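Local atomic coordinates of Phikz039 (PDB entry 3ZBQ), a protein that is a phage tubulin-like protein of the tubulin/FtsZ superfamily, also called PhuZ, and holds guanosine-5'-diphosphate in its nucleotide pocket. Residues 5-10 and 97-102; 186-191 and 276-281. All coordinates share one frame; numbering follows the deposited sequence.

Contact 1: 5-10 and 97-102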
loop_
_atom_site.group_PDB
_atom_site.type_symbol
_atom_site.label_atom_id
_atom_site.label_comp_id
_atom_site.label_asym_id
_atom_site.label_seq_id
_atom_site.Cartn_x
_atom_site.Cartn_y
_atom_site.Cartn_z
ATOM N N VAL A 5 -20.118 2.381 4.868
ATOM C CA VAL A 5 -19.329 3.190 5.790
ATOM C C VAL A 5 -18.620 4.287 4.994
ATOM O O VAL A 5 -18.433 4.147 3.785
ATOM C CB VAL A 5 -18.311 2.336 6.573
ATOM C CG1 VAL A 5 -19.039 1.332 7.460
ATOM C CG2 VAL A 5 -17.361 1.615 5.618
ATOM N N LYS A 6 -18.256 5.381 5.660
ATOM C CA LYS A 6 -17.557 6.474 4.991
ATOM C C LYS A 6 -16.176 6.048 4.493
ATOM O O LYS A 6 -15.795 6.327 3.355
ATOM C CB LYS A 6 -17.442 7.688 5.909
ATOM C CG LYS A 6 -18.798 8.277 6.302
ATOM C CD LYS A 6 -18.642 9.431 7.275
ATOM C CE LYS A 6 -20.007 9.978 7.678
ATOM N NZ LYS A 6 -19.866 11.236 8.470
ATOM N N THR A 7 -15.432 5.358 5.349
ATOM C CA THR A 7 -14.105 4.893 4.986
ATOM C C THR A 7 -13.885 3.497 5.558
ATOM O O THR A 7 -13.989 3.307 6.772
ATOM C CB THR A 7 -13.010 5.821 5.553
ATOM O OG1 THR A 7 -13.196 7.159 5.062
ATOM C CG2 THR A 7 -11.632 5.317 5.159
ATOM N N ARG A 8 -13.616 2.527 4.686
ATOM C CA ARG A 8 -13.194 1.195 5.124
ATOM C C ARG A 8 -11.682 1.111 5.000
ATOM O O ARG A 8 -11.112 1.441 3.952
ATOM C CB ARG A 8 -13.840 0.092 4.263
ATOM C CG ARG A 8 -13.522 -1.357 4.707
ATOM C CD ARG A 8 -14.350 -1.781 5.924
ATOM N NE ARG A 8 -15.774 -1.886 5.602
ATOM C CZ ARG A 8 -16.745 -1.960 6.509
ATOM N NH1 ARG A 8 -16.450 -1.937 7.796
ATOM N NH2 ARG A 8 -18.016 -2.041 6.124
ATOM N N ILE A 9 -11.020 0.666 6.058
ATOM C CA ILE A 9 -9.585 0.463 5.973
ATOM C C ILE A 9 -9.292 -1.029 6.038
ATOM O O ILE A 9 -9.778 -1.718 6.935
ATOM C CB ILE A 9 -8.845 1.195 7.097
ATOM C CG1 ILE A 9 -9.294 2.670 7.155
ATOM C CG2 ILE A 9 -7.351 1.070 6.890
ATOM C CD1 ILE A 9 -8.549 3.520 8.209
ATOM N N TYR A 10 -8.531 -1.518 5.061
ATOM C CA TYR A 10 -8.147 -2.930 4.991
ATOM C C TYR A 10 -6.674 -3.064 5.348
ATOM O O TYR A 10 -5.800 -2.632 4.575
ATOM C CB TYR A 10 -8.364 -3.478 3.571
ATOM C CG TYR A 10 -9.793 -3.410 3.056
ATOM C CD1 TYR A 10 -10.289 -2.250 2.478
ATOM C CD2 TYR A 10 -10.624 -4.521 3.113
ATOM C CE1 TYR A 10 -11.592 -2.192 1.988
ATOM C CE2 TYR A 10 -11.922 -4.473 2.631
ATOM C CZ TYR A 10 -12.398 -3.306 2.070
ATOM O OH TYR A 10 -13.693 -3.262 1.599
ATOM N N THR A 97 -15.061 5.567 0.681
ATOM C CA THR A 97 -13.635 5.620 0.377
ATOM C C THR A 97 -12.995 4.391 1.001
ATOM O O THR A 97 -13.554 3.802 1.927
ATOM C CB THR A 97 -12.969 6.881 0.951
ATOM O OG1 THR A 97 -13.268 6.988 2.352
ATOM C CG2 THR A 97 -13.476 8.126 0.223
ATOM N N ASN A 98 -11.838 3.989 0.485
ATOM C CA ASN A 98 -11.207 2.757 0.946
ATOM C C ASN A 98 -9.708 2.922 1.026
ATOM O O ASN A 98 -9.084 3.453 0.100
ATOM C CB ASN A 98 -11.555 1.601 0.010
ATOM C CG ASN A 98 -13.040 1.361 -0.068
ATOM O OD1 ASN A 98 -13.588 0.618 0.750
ATOM N ND2 ASN A 98 -13.720 2.048 -1.006
ATOM N N ILE A 99 -9.127 2.467 2.131
ATOM C CA ILE A 99 -7.697 2.583 2.324
ATOM C C ILE A 99 -7.180 1.176 2.571
ATOM O O ILE A 99 -7.718 0.462 3.401
ATOM C CB ILE A 99 -7.344 3.495 3.522
ATOM C CG1 ILE A 99 -8.021 4.864 3.365
ATOM C CG2 ILE A 99 -5.831 3.668 3.638
ATOM C CD1 ILE A 99 -7.736 5.841 4.490
ATOM N N VAL A 100 -6.185 0.773 1.796
ATOM C CA VAL A 100 -5.598 -0.561 1.918
ATOM C C VAL A 100 -4.120 -0.433 2.300
ATOM O O VAL A 100 -3.359 0.276 1.630
ATOM C CB VAL A 100 -5.739 -1.343 0.585
ATOM C CG1 VAL A 100 -5.347 -2.814 0.767
ATOM C CG2 VAL A 100 -7.161 -1.257 0.059
ATOM N N VAL A 101 -3.702 -1.155 3.347
ATOM C CA VAL A 101 -2.385 -0.958 3.959
ATOM C C VAL A 101 -1.595 -2.252 3.987
ATOM O O VAL A 101 -2.103 -3.267 4.477
ATOM C CB VAL A 101 -2.518 -0.447 5.413
ATOM C CG1 VAL A 101 -1.169 -0.068 5.987
ATOM C CG2 VAL A 101 -3.477 0.752 5.463
ATOM N N TYR A 102 -0.362 -2.220 3.468
ATOM C CA TYR A 102 0.460 -3.444 3.343
ATOM C C TYR A 102 1.900 -3.146 2.938
ATOM O O TYR A 102 2.201 -2.092 2.375
ATOM C CB TYR A 102 -0.158 -4.393 2.300
ATOM C CG TYR A 102 -0.461 -3.713 0.973
ATOM C CD1 TYR A 102 -1.632 -2.984 0.799
ATOM C CD2 TYR A 102 0.421 -3.806 -0.105
ATOM C CE1 TYR A 102 -1.918 -2.358 -0.397
ATOM C CE2 TYR A 102 0.138 -3.183 -1.319
ATOM C CZ TYR A 102 -1.033 -2.463 -1.454
ATOM O OH TYR A 102 -1.342 -1.825 -2.646
#

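Contact 2: 186-191 and 276-281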
loop_
_atom_site.group_PDB
_atom_site.type_symbol
_atom_site.label_atom_id
_atom_site.label_comp_id
_atom_site.label_asym_id
_atom_site.label_seq_id
_atom_site.Cartn_x
_atom_site.Cartn_y
_atom_site.Cartn_z
ATOM N N LEU A 186 -2.595 8.093 7.647
ATOM C CA LEU A 186 -3.901 7.464 7.869
ATOM C C LEU A 186 -4.844 8.422 8.595
ATOM O O LEU A 186 -6.020 8.580 8.219
ATOM C CB LEU A 186 -3.735 6.153 8.650
ATOM C CG LEU A 186 -3.053 5.026 7.885
ATOM C CD1 LEU A 186 -2.802 3.826 8.796
ATOM C CD2 LEU A 186 -3.899 4.624 6.686
ATOM N N ASN A 187 -4.326 9.100 9.611
ATOM C CA ASN A 187 -5.121 10.106 10.296
ATOM C C ASN A 187 -5.586 11.205 9.353
ATOM O O ASN A 187 -6.746 11.623 9.394
ATOM C CB ASN A 187 -4.340 10.723 11.452
ATOM C CG ASN A 187 -5.160 11.730 12.219
ATOM O OD1 ASN A 187 -4.784 12.900 12.337
ATOM N ND2 ASN A 187 -6.307 11.288 12.731
ATOM N N ALA A 188 -4.683 11.685 8.506
ATOM C CA ALA A 188 -5.039 12.775 7.597
ATOM C C ALA A 188 -6.095 12.307 6.605
ATOM O O ALA A 188 -7.060 13.022 6.319
ATOM C CB ALA A 188 -3.807 13.280 6.869
ATOM N N LEU A 189 -5.908 11.103 6.076
ATOM C CA LEU A 189 -6.840 10.539 5.107
ATOM C C LEU A 189 -8.237 10.350 5.696
ATOM O O LEU A 189 -9.242 10.705 5.063
ATOM C CB LEU A 189 -6.289 9.217 4.559
ATOM C CG LEU A 189 -5.142 9.354 3.545
ATOM C CD1 LEU A 189 -4.634 7.970 3.127
ATOM C CD2 LEU A 189 -5.576 10.170 2.318
ATOM N N VAL A 190 -8.302 9.803 6.908
ATOM C CA VAL A 190 -9.589 9.632 7.584
ATOM C C VAL A 190 -10.326 10.973 7.714
ATOM O O VAL A 190 -11.533 11.050 7.458
ATOM C CB VAL A 190 -9.414 8.958 8.955
ATOM C CG1 VAL A 190 -10.687 9.065 9.762
ATOM C CG2 VAL A 190 -9.018 7.491 8.772
ATOM N N ILE A 191 -9.609 12.026 8.104
ATOM C CA ILE A 191 -10.196 13.378 8.143
ATOM C C ILE A 191 -10.679 13.825 6.758
ATOM O O ILE A 191 -11.820 14.313 6.602
ATOM C CB ILE A 191 -9.184 14.420 8.702
ATOM C CG1 ILE A 191 -8.869 14.141 10.177
ATOM C CG2 ILE A 191 -9.706 15.851 8.535
ATOM C CD1 ILE A 191 -7.725 14.973 10.727
ATOM N N MET A 276 -4.201 21.204 4.700
ATOM C CA MET A 276 -3.630 19.913 4.317
ATOM C C MET A 276 -3.893 19.695 2.839
ATOM O O MET A 276 -4.964 20.045 2.342
ATOM C CB MET A 276 -4.261 18.761 5.103
ATOM C CG MET A 276 -3.817 18.626 6.541
ATOM S SD MET A 276 -4.306 17.017 7.209
ATOM C CE MET A 276 -6.084 17.084 7.040
ATOM N N HIS A 277 -2.927 19.108 2.144
ATOM C CA HIS A 277 -3.067 18.865 0.718
ATOM C C HIS A 277 -2.783 17.419 0.391
ATOM O O HIS A 277 -1.848 16.814 0.917
ATOM C CB HIS A 277 -2.126 19.764 -0.081
ATOM C CG HIS A 277 -2.269 21.213 0.251
ATOM N ND1 HIS A 277 -3.298 21.986 -0.242
ATOM C CD2 HIS A 277 -1.544 22.018 1.065
ATOM C CE1 HIS A 277 -3.189 23.214 0.239
ATOM N NE2 HIS A 277 -2.130 23.259 1.028
ATOM N N PHE A 278 -3.601 16.864 -0.489
ATOM C CA PHE A 278 -3.458 15.473 -0.853
ATOM C C PHE A 278 -3.194 15.477 -2.340
ATOM O O PHE A 278 -4.112 15.629 -3.140
ATOM C CB PHE A 278 -4.729 14.721 -0.466
ATOM C CG PHE A 278 -5.012 14.765 1.014
ATOM C CD1 PHE A 278 -5.627 15.877 1.587
ATOM C CD2 PHE A 278 -4.629 13.711 1.840
ATOM C CE1 PHE A 278 -5.876 15.932 2.965
ATOM C CE2 PHE A 278 -4.871 13.765 3.220
ATOM C CZ PHE A 278 -5.492 14.871 3.776
ATOM N N VAL A 279 -1.917 15.367 -2.699
ATOM C CA VAL A 279 -1.484 15.673 -4.057
ATOM C C VAL A 279 -1.129 14.409 -4.801
ATOM O O VAL A 279 -0.233 13.683 -4.383
ATOM C CB VAL A 279 -0.252 16.604 -4.065
ATOM C CG1 VAL A 279 0.070 17.034 -5.499
ATOM C CG2 VAL A 279 -0.506 17.828 -3.201
ATOM N N ILE A 280 -1.825 14.157 -5.906
ATOM C CA ILE A 280 -1.557 12.988 -6.740
ATOM C C ILE A 280 -0.730 13.403 -7.960
ATOM O O ILE A 280 -1.110 14.309 -8.692
ATOM C CB ILE A 280 -2.871 12.314 -7.212
ATOM C CG1 ILE A 280 -3.670 11.791 -6.014
ATOM C CG2 ILE A 280 -2.591 11.164 -8.166
ATOM C CD1 ILE A 280 -5.050 11.246 -6.381
ATOM N N ASN A 281 0.416 12.759 -8.161
ATOM C CA ASN A 281 1.175 12.940 -9.402
ATOM C C ASN A 281 1.612 11.590 -9.969
ATOM O O ASN A 281 1.381 10.556 -9.354
ATOM C CB ASN A 281 2.373 13.892 -9.208
ATOM C CG ASN A 281 3.570 13.225 -8.524
ATOM O OD1 ASN A 281 3.445 12.173 -7.888
ATOM N ND2 ASN A 281 4.739 13.858 -8.637
#

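Contact 1: 5-10 and 97-102
The Y10 ring and the amide of N98 lie side by side and point the same way, their planes 33° apart. OD1 of N98 sits in the plane of the ring at its edge, 3.7 Å from Y10 CE1, so the carbonyl oxygen faces the slightly positive rim; V100 CG2 approaches the ring obliquely. On this layer helix 109-122 packs against Y10 and V100, while the polar ends bond back into the loop before strand 97-103: Y10 OH to F92 O and N98 OD1 to G95 N. R8 CB touches N98 OD1; CG stands anti to the backbone N (chi1 -176°), and bends at chi2 and chi3 carry the guanidinium away from strand 97-102. V5 CG2 lies 3.6 Å above one face of that guanidinium, toward the rim, and NE bonds P93 O.

Between the two strands runs a parallel ladder pairing T7 with T97 through Y10 with V100. R8 and Y10 each use both their N-H and their C=O: R8 N donates to T97 O and R8 O accepts from I99 N, then Y10 N meets I99 O at 2.7 Å and Y10 O takes V101 N. K6 O accepts T97 N and T97 OG1 (2.8 Å) from opposite faces of its plane. The hydroxyls of T7 and T97 also meet, OG1 to OG1, at 2.7 Å.

Beta-branched residues suit strands; on the face of T7, I9, I99 and V101, under helix 175-192, I9 CG2 touches V101 CG2 at 4.1 Å, and T7 CG2 meets I99 CD1. This pairing of central strands belongs to the Rossmann-like nucleotide-binding half of tubulin and FtsZ relatives. Its chemistry implies that backbone bonds set the register, threonine hydroxyls reinforce its first rung, and I9, I99 and V101 pack against that helix.

Contact 2: 186-191 and 276-281
Aromatic packing joins F278 to two successive residues of the helix. Its ring reaches A188 through CE2, which lies 3.8 Å from A188 CB, and L189 through CD2, 3.7 Å from L189 CD2. The side chains of L189 and F278 cross obliquely. Although the CB of L189 points away from the strand, its branched end comes back to the ring, whereas A188 points CB toward the strand. A small methyl suits this position because it lets ring and thioether both come close to the helix. F278 CZ also lies 3.5 Å from A188 O, an oblique approach to the ring.

The strand runs almost perpendicular to the helix segment, with 96° between their directions and 10.1 Å between their axes. In the tubulin/FtsZ fold a long helix passes between the nucleotide-binding half and the C-terminal sheet; helix 175-192 occupies that place here, and strand 275-281 lies in the C-terminal part. V226 of the adjacent strand 222-227 touches both A188 and F278, so the neighbouring strand shares this packing.

Sulfur and aliphatic contacts come from M276, whose flexible, unbranched chain can follow the helix surface. Its SD lies 3.8 Å from A188 CB. A bend at chi3 (-60°) sets CE 4.1 Å from I191 CG2, the two side chains crossing at about a right angle. I191 is partly exposed, and its backbone O accepts a hydrogen bond from H197 NE2, just beyond the end of the helix.

In the fold
Helix 175-192 joins the two contacts by offering different sides of itself to each. Toward contact 1 it turns L186, L189 and V190: I99 CD1 lies 3.7 Å from L189 CB, and I9 CD1 is 4.0 Å from V190 CG2. L189 thus belongs to both interfaces, its CB near I99 and its branched end on the 276-281 side. The centres of the contacts are about 13 Å apart, and both reach the same mixed sheet, 5-10 and 97-102 in its parallel part and 276-281 beyond strand 222-227. In contact 1 the side chain of V101 is about 9 Å from the bound guanosine-5'-diphosphate.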